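Local coordinates for calcium uptake protein 2, mitochondrial (Homo sapiens, PDB 6LB7) that binds calcium at an EF-hand loop and, as its name suggests, probably takes part in regulating calcium uptake into mitochondria, at residues 183-186 with 187-191. Residues are numbered along the deposited sequence; the frame is centred on the assembly and turned at random.
Sequences LQTE and IQEME
Gln188 lies back along the turn before it, its CG 3.3 Å from Gln184 O, the same carbonyl that accepts the Gln188 backbone N-H at 3.0 Å. With chi1 at -59° CG stands opposite the carbonyl carbon, and the extended chain lays the amide back over the Gln184 carbonyl, with OE1 turned to a water. That water donates to Gln188 OE1 (2.8 Å) and to Thr185 OG1 (2.9 Å), while the threonine hydroxyl also bonds back to Glu181 O. Were Gln188 an alanine, the water held by Thr185 would probably lose its second acceptor and a gap would open beside helix 239-249, where the glutamine packs on Cys246 and His247.

Next along the chain, Glu189 runs alongside Thr185, one turn before it, the two pointing the same way, with Glu189 OE2 3.5 Å from Thr185 CG2. Its carboxylate is claimed by Lys243 and Arg74, and Arg74 also pairs with Glu186; one arginine thus probably eases the repulsion between two acids on neighbouring turns. This flank is the looser one: Thr185 and Glu189 are partly exposed, and the water fills in between Thr185 and the buried Gln188.

The tight side is greasy: Ile187 CG1 sits 3.4 Å from Leu183 O, and both side chains pack on Leu94 of helix 84-94, Ile187 also reaching Leu34 and Val37 of helix 30-38. The N-H...O angle from Ile187 N to Leu183 O is 169°, and Glu189 N closes on Thr185 O at 2.8 Å. These are the i to i+4 bonds of a regular alpha-helix, here the middle of the long helix 173-196, packed between helices 84-94, 30-38 and 239-249 near the centre of the chain.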
ATOM      1  N   LEU B 183      -3.240   6.059 -22.434  1.00 11.61           N
ATOM      2  CA  LEU B 183      -4.366   6.706 -21.755  1.00 11.46           C
ATOM      3  C   LEU B 183      -3.878   7.823 -20.839  1.00 19.09           C
ATOM      4  O   LEU B 183      -4.366   8.962 -20.916  1.00 12.58           O
ATOM      5  CB  LEU B 183      -5.168   5.666 -20.967  1.00 14.06           C
ATOM      6  CG  LEU B 183      -6.211   6.213 -19.995  1.00 17.67           C
ATOM      7  CD1 LEU B 183      -7.351   6.861 -20.783  1.00 11.27           C
ATOM      8  CD2 LEU B 183      -6.718   5.107 -19.078  1.00 21.39           C
ATOM      9  N   GLN B 184      -2.905   7.520 -19.971  1.00 11.40           N
ATOM     10  CA  GLN B 184      -2.339   8.561 -19.108  1.00 13.33           C
ATOM     11  C   GLN B 184      -1.732   9.694 -19.937  1.00 15.98           C
ATOM     12  O   GLN B 184      -1.975  10.875 -19.667  1.00 11.47           O
ATOM     13  CB  GLN B 184      -1.303   7.964 -18.156  1.00 15.53           C
ATOM     14  CG  GLN B 184      -1.843   6.920 -17.184  1.00 18.56           C
ATOM     15  CD  GLN B 184      -0.844   6.574 -16.103  1.00 16.96           C
ATOM     16  OE1 GLN B 184       0.350   6.826 -16.251  1.00 19.56           O
ATOM     17  NE2 GLN B 184      -1.330   6.003 -14.994  1.00 12.08           N
ATOM     18  N   THR B 185      -0.952   9.354 -20.968  1.00 14.56           N
ATOM     19  CA  THR B 185      -0.390  10.392 -21.836  1.00 12.09           C
ATOM     20  C   THR B 185      -1.483  11.249 -22.471  1.00 11.43           C
ATOM     21  O   THR B 185      -1.370  12.483 -22.528  1.00 15.99           O
ATOM     22  CB  THR B 185       0.477   9.754 -22.922  1.00 13.25           C
ATOM     23  OG1 THR B 185       1.530   9.017 -22.308  1.00 15.10           O
ATOM     24  CG2 THR B 185       1.092  10.830 -23.812  1.00 14.61           C
ATOM     25  N   GLU B 186      -2.549  10.615 -22.960  1.00 13.11           N
ATOM     26  CA  GLU B 186      -3.601  11.370 -23.626  1.00 17.69           C
ATOM     27  C   GLU B 186      -4.272  12.369 -22.680  1.00 10.35           C
ATOM     28  O   GLU B 186      -4.498  13.524 -23.065  1.00 11.85           O
ATOM     29  CB  GLU B 186      -4.630  10.418 -24.243  1.00 15.81           C
ATOM     30  CG  GLU B 186      -5.793  11.157 -24.879  1.00 13.11           C
ATOM     31  CD  GLU B 186      -6.432  10.386 -26.037  1.00 18.16           C
ATOM     32  OE1 GLU B 186      -6.600   9.150 -25.966  1.00 22.46           O
ATOM     33  OE2 GLU B 186      -6.772  11.030 -27.033  1.00 15.63           O
ATOM     34  N   ILE B 187      -4.588  11.960 -21.441  1.00 10.81           N
ATOM     35  CA  ILE B 187      -5.155  12.910 -20.471  1.00 10.52           C
ATOM     36  C   ILE B 187      -4.174  14.041 -20.203  1.00 10.64           C
ATOM     37  O   ILE B 187      -4.568  15.205 -20.077  1.00 10.82           O
ATOM     38  CB  ILE B 187      -5.537  12.222 -19.141  1.00 10.45           C
ATOM     39  CG1 ILE B 187      -6.546  11.084 -19.344  1.00 17.46           C
ATOM     40  CG2 ILE B 187      -6.076  13.286 -18.112  1.00 10.46           C
ATOM     41  CD1 ILE B 187      -7.664  11.419 -20.264  1.00 17.28           C
ATOM     42  N   GLN B 188      -2.888  13.707 -20.041  1.00 10.73           N
ATOM     43  CA  GLN B 188      -1.984  14.819 -19.767  1.00 10.89           C
ATOM     44  C   GLN B 188      -1.868  15.741 -20.977  1.00 10.96           C
ATOM     45  O   GLN B 188      -1.901  16.971 -20.845  1.00 11.07           O
ATOM     46  CB  GLN B 188      -0.595  14.306 -19.349  1.00 11.03           C
ATOM     47  CG  GLN B 188      -0.545  13.401 -18.097  1.00 11.01           C
ATOM     48  CD  GLN B 188       0.605  12.397 -18.126  1.00 21.18           C
ATOM     49  OE1 GLN B 188       1.344  12.340 -19.027  1.00 21.69           O
ATOM     50  NE2 GLN B 188       0.750  11.613 -17.132  1.00 11.81           N
ATOM     51  N   GLU B 189      -1.846  15.238 -22.212  1.00 10.88           N
ATOM     52  CA  GLU B 189      -1.739  16.157 -23.343  1.00 10.96           C
ATOM     53  C   GLU B 189      -2.998  16.995 -23.483  1.00 10.90           C
ATOM     54  O   GLU B 189      -2.937  18.182 -23.823  1.00 12.00           O
ATOM     55  CB  GLU B 189      -1.460  15.376 -24.636  1.00 10.94           C
ATOM     56  CG  GLU B 189      -0.048  14.788 -24.684  1.00 15.23           C
ATOM     57  CD  GLU B 189       0.226  13.958 -25.921  1.00 17.23           C
ATOM     58  OE1 GLU B 189      -0.690  13.750 -26.734  1.00 23.99           O
ATOM     59  OE2 GLU B 189       1.378  13.508 -26.060  1.00 14.26           O
ATOM     60  N   MET B 190      -4.154  16.399 -23.226  1.00  9.54           N
ATOM     61  CA  MET B 190      -5.388  17.160 -23.374  1.00  9.53           C
ATOM     62  C   MET B 190      -5.506  18.231 -22.295  1.00 16.52           C
ATOM     63  O   MET B 190      -5.868  19.377 -22.582  1.00  9.72           O
ATOM     64  CB  MET B 190      -6.565  16.207 -23.335  1.00  9.42           C
ATOM     65  CG  MET B 190      -7.860  16.848 -23.649  1.00 23.36           C
ATOM     66  SD  MET B 190      -9.068  15.550 -23.945  1.00 23.98           S
ATOM     67  CE  MET B 190     -10.255  16.483 -24.892  1.00 16.96           C
ATOM     68  N   GLU B 191      -5.198  17.877 -21.044  1.00 11.47           N
ATOM     69  CA  GLU B 191      -5.215  18.875 -19.979  1.00 13.18           C
ATOM     70  C   GLU B 191      -4.159  19.951 -20.209  1.00 11.78           C
ATOM     71  O   GLU B 191      -4.403  21.130 -19.945  1.00 12.79           O
ATOM     72  CB  GLU B 191      -5.016  18.201 -18.618  1.00 11.88           C
ATOM     73  CG  GLU B 191      -6.228  17.362 -18.220  1.00 11.37           C
ATOM     74  CD  GLU B 191      -6.196  16.913 -16.776  1.00 16.89           C
ATOM     75  OE1 GLU B 191      -5.088  16.650 -16.240  1.00 12.67           O
ATOM     76  OE2 GLU B 191      -7.288  16.842 -16.170  1.00 19.67           O
TER
HETATM   77  O   HOH W   1       3.093  10.504 -20.322  1.00 25.38           O